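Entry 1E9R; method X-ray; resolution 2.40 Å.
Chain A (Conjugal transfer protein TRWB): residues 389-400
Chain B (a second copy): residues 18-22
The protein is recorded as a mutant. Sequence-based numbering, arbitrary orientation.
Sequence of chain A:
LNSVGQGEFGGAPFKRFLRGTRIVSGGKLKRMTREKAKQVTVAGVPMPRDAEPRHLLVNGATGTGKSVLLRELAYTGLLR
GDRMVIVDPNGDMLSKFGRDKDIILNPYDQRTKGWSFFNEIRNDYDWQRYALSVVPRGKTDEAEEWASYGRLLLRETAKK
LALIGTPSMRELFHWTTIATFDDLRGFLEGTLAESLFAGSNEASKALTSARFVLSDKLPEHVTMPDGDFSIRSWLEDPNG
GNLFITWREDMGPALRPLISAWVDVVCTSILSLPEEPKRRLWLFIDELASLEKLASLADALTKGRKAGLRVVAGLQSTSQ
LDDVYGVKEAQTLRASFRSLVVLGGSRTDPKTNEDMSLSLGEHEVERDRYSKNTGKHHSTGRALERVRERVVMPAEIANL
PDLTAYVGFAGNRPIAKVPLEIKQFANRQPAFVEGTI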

# COMPACT_ATOMS: atom_id res chain seq x y z
N GLU A 389 2.43 29.77 -13.35
CA GLU A 389 1.05 29.32 -13.45
C GLU A 389 0.86 28.27 -14.54
O GLU A 389 1.68 28.12 -15.45
N ARG A 390 -0.24 27.52 -14.44
CA ARG A 390 -0.56 26.49 -15.42
C ARG A 390 -0.98 27.19 -16.70
O ARG A 390 -1.80 28.11 -16.66
N VAL A 391 -0.41 26.77 -17.82
CA VAL A 391 -0.77 27.38 -19.09
C VAL A 391 -2.24 27.04 -19.32
O VAL A 391 -3.01 27.84 -19.85
N VAL A 392 -2.62 25.84 -18.89
CA VAL A 392 -4.00 25.37 -19.03
C VAL A 392 -4.46 24.81 -17.69
O VAL A 392 -3.96 23.79 -17.24
N MET A 393 -5.42 25.47 -17.06
CA MET A 393 -5.93 25.02 -15.77
C MET A 393 -6.71 23.72 -15.90
O MET A 393 -7.24 23.41 -16.96
N PRO A 394 -6.79 22.94 -14.81
CA PRO A 394 -7.53 21.68 -14.86
C PRO A 394 -8.99 21.97 -15.22
O PRO A 394 -9.62 21.23 -15.97
N ALA A 395 -9.52 23.07 -14.69
CA ALA A 395 -10.89 23.47 -14.96
C ALA A 395 -11.09 23.84 -16.44
O ALA A 395 -12.18 23.66 -16.96
N GLU A 396 -10.07 24.36 -17.11
CA GLU A 396 -10.22 24.70 -18.52
C GLU A 396 -10.35 23.41 -19.33
O GLU A 396 -11.02 23.36 -20.36
N ILE A 397 -9.69 22.35 -18.86
CA ILE A 397 -9.72 21.06 -19.54
C ILE A 397 -11.06 20.37 -19.33
O ILE A 397 -11.57 19.68 -20.21
N ALA A 398 -11.63 20.57 -18.15
CA ALA A 398 -12.93 19.98 -17.80
C ALA A 398 -14.06 20.67 -18.56
O ALA A 398 -15.14 20.11 -18.71
N ASN A 399 -13.82 21.90 -19.02
CA ASN A 399 -14.83 22.67 -19.74
C ASN A 399 -14.52 22.74 -21.23
O ASN A 399 -15.18 23.46 -21.98
N LEU A 400 -13.53 21.97 -21.66
CA LEU A 400 -13.15 21.95 -23.06
C LEU A 400 -14.32 21.47 -23.91
O LEU A 400 -14.89 20.41 -23.65
N LEU B 18 -11.65 35.20 -16.02
CA LEU B 18 -10.57 34.85 -16.93
C LEU B 18 -10.66 33.45 -17.50
O LEU B 18 -10.76 33.27 -18.71
N ARG B 19 -10.62 32.44 -16.65
CA ARG B 19 -10.67 31.05 -17.12
C ARG B 19 -11.21 30.10 -16.07
O ARG B 19 -11.33 30.45 -14.90
N GLY B 20 -11.53 28.88 -16.50
CA GLY B 20 -12.04 27.89 -15.57
C GLY B 20 -13.54 27.64 -15.65
O GLY B 20 -14.16 27.74 -16.72
N THR B 21 -14.12 27.30 -14.50
CA THR B 21 -15.55 27.01 -14.41
C THR B 21 -16.40 28.26 -14.27
O THR B 21 -16.14 29.12 -13.43
N ARG B 22 -17.43 28.35 -15.10
CA ARG B 22 -18.33 29.48 -15.06
C ARG B 22 -19.59 29.05 -14.34
O ARG B 22 -20.11 27.97 -14.60

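Arg19(B) dominates this contact: the chain A stretch covers 133 Å² of it, out of 394 Å² buried on both sides together. Its CA-to-CB bond points toward chain A, and chi1 (18°) and chi2 (123°) both lie between the usual wells, with chi3 at p. The side chain so placed carries its guanidinium to the turn that precedes the helix 394-398.

Most of the donors there can be assigned. Arg19(B) NH2 donates to Arg390(A) O at 2.7 Å, with a nearly straight N-H...O angle of 164°. Arg19(B) NE and NH2 both reach Glu396(A) OE2, each at 2.8 Å, with angles of 135° and 132°; the modest angles are what a single oxygen shared by two neighbouring donors produces, and charge reinforces the pair as a salt bridge. Arg19(B) NH2 also lies 2.8 Å from Val391(A) O, although the geometry leaves that pair undecided. Arg19(B) NH1 is satisfied elsewhere in the structure.

Glu396(A) is also held from within its own chain. Its CA-to-CB bond points sideways, but with chi1 at m and chi2 at t the end of the side chain comes nearer to chain B. Glu396(A) OE2 also accepts from Met393(A) N, the N-cap residue, at 2.9 Å and 169°, so one carboxylate oxygen serves a backbone amide and the arginine together.

The CA-to-CB bond of Met393(A) points toward chain B, and the side chain, with chi1 m, chi2 t and chi3 p, supplies the nonpolar side of the pocket. Its CG lies over one face of the guanidinium, while Glu396(A) OE2 and Arg390(A) O lie at the edge near the plane; Met393(A) SD is 3.2 Å from Arg19(B) CD.

Farther along, Ala395(A) CB packs 3.7 Å from Gly20(B) CA. An ideal CB on Gly20(B) would sit at packing distance, 3.7 Å from Ala395(A) CB; what calls for glycine is the backbone, since at phi/psi 104/-149 that CB would be jammed against the preceding carbonyl oxygen.

The CA-to-CB bond of Asn399(A), just after the helix, points toward chain B, with chi1 at m. Asn399(A) ND2 donates to Ala395(A) O at 2.7 Å and, weakly, to Thr21(B) OG1 at 3.4 Å and 158°; Gly20(B) O, 3.5 Å from this same ND2, is excluded by poor angle. Thr21(B), chi1 m, has a further OG1 partner elsewhere in the structure. Water 1 completes the polar link, donating to Asn399(A) OD1 at 2.5 Å and accepting from Arg22(B) N at 3.2 Å, so both ends of the amide connect to chain B.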

# COMPACT_ATOMS: atom_id res chain seq x y z
CB GLU A 389 0.12 30.51 -13.71
CG GLU A 389 0.77 31.60 -14.54
CD GLU A 389 -0.19 32.72 -14.88
OE1 GLU A 389 -0.92 33.18 -13.98
OE2 GLU A 389 -0.19 33.15 -16.05
CB ARG A 390 -1.73 25.63 -14.94
CG ARG A 390 -1.40 24.68 -13.81
CD ARG A 390 -0.39 23.61 -14.21
NE ARG A 390 -0.00 22.81 -13.05
CZ ARG A 390 -0.76 21.87 -12.50
NH1 ARG A 390 -1.95 21.58 -13.01
NH2 ARG A 390 -0.35 21.24 -11.42
CB VAL A 391 0.10 26.83 -20.23
CG1 VAL A 391 -0.41 27.34 -21.57
CG2 VAL A 391 1.55 27.24 -20.01
CB VAL A 392 -4.13 24.25 -20.09
CG1 VAL A 392 -5.60 23.88 -20.27
CG2 VAL A 392 -3.52 24.70 -21.40
CB MET A 393 -6.89 26.06 -15.18
CG MET A 393 -6.25 27.19 -14.42
SD MET A 393 -7.53 28.38 -14.00
CE MET A 393 -8.27 27.62 -12.59
CB PRO A 394 -7.39 21.14 -13.44
CG PRO A 394 -6.07 21.67 -13.00
CD PRO A 394 -6.10 23.10 -13.51
CB ALA A 395 -11.28 24.64 -14.08
CB GLU A 396 -9.02 25.48 -19.05
CG GLU A 396 -8.79 26.83 -18.45
CD GLU A 396 -7.64 27.55 -19.14
OE1 GLU A 396 -7.83 28.01 -20.29
OE2 GLU A 396 -6.54 27.65 -18.56
CB ILE A 397 -8.58 20.15 -19.04
CG1 ILE A 397 -7.24 20.79 -19.38
CG2 ILE A 397 -8.69 18.76 -19.65
CD1 ILE A 397 -6.05 20.01 -18.92
CB ALA A 398 -13.16 20.08 -16.30
CB ASN A 399 -14.92 24.09 -19.17
CG ASN A 399 -15.59 24.11 -17.81
OD1 ASN A 399 -16.80 23.95 -17.69
ND2 ASN A 399 -14.79 24.30 -16.76
CB LEU A 400 -11.98 20.99 -23.29
CG LEU A 400 -10.63 21.50 -23.78
CD1 LEU A 400 -9.84 20.32 -24.30
CD2 LEU A 400 -10.81 22.51 -24.88
CB LEU B 18 -9.22 35.01 -16.22
CG LEU B 18 -8.81 36.45 -15.94
CD1 LEU B 18 -7.56 36.50 -15.07
CD2 LEU B 18 -8.57 37.14 -17.27
CB ARG B 19 -9.26 30.60 -17.55
CG ARG B 19 -8.15 31.48 -16.99
CD ARG B 19 -7.11 30.73 -16.18
NE ARG B 19 -6.22 29.90 -16.98
CZ ARG B 19 -4.93 29.68 -16.72
NH1 ARG B 19 -4.34 30.24 -15.66
NH2 ARG B 19 -4.23 28.87 -17.50
CB THR B 21 -15.84 26.08 -13.20
OG1 THR B 21 -15.29 24.78 -13.45
CG2 THR B 21 -17.35 25.95 -12.97
CB ARG B 22 -18.70 29.93 -16.48
CG ARG B 22 -17.53 30.46 -17.29
CD ARG B 22 -17.93 30.62 -18.74
NE ARG B 22 -18.25 29.34 -19.38
CZ ARG B 22 -18.91 29.22 -20.53
NH1 ARG B 22 -19.35 30.30 -21.17
NH2 ARG B 22 -19.13 28.02 -21.05
O HOH W 1 -18.18 25.79 -16.79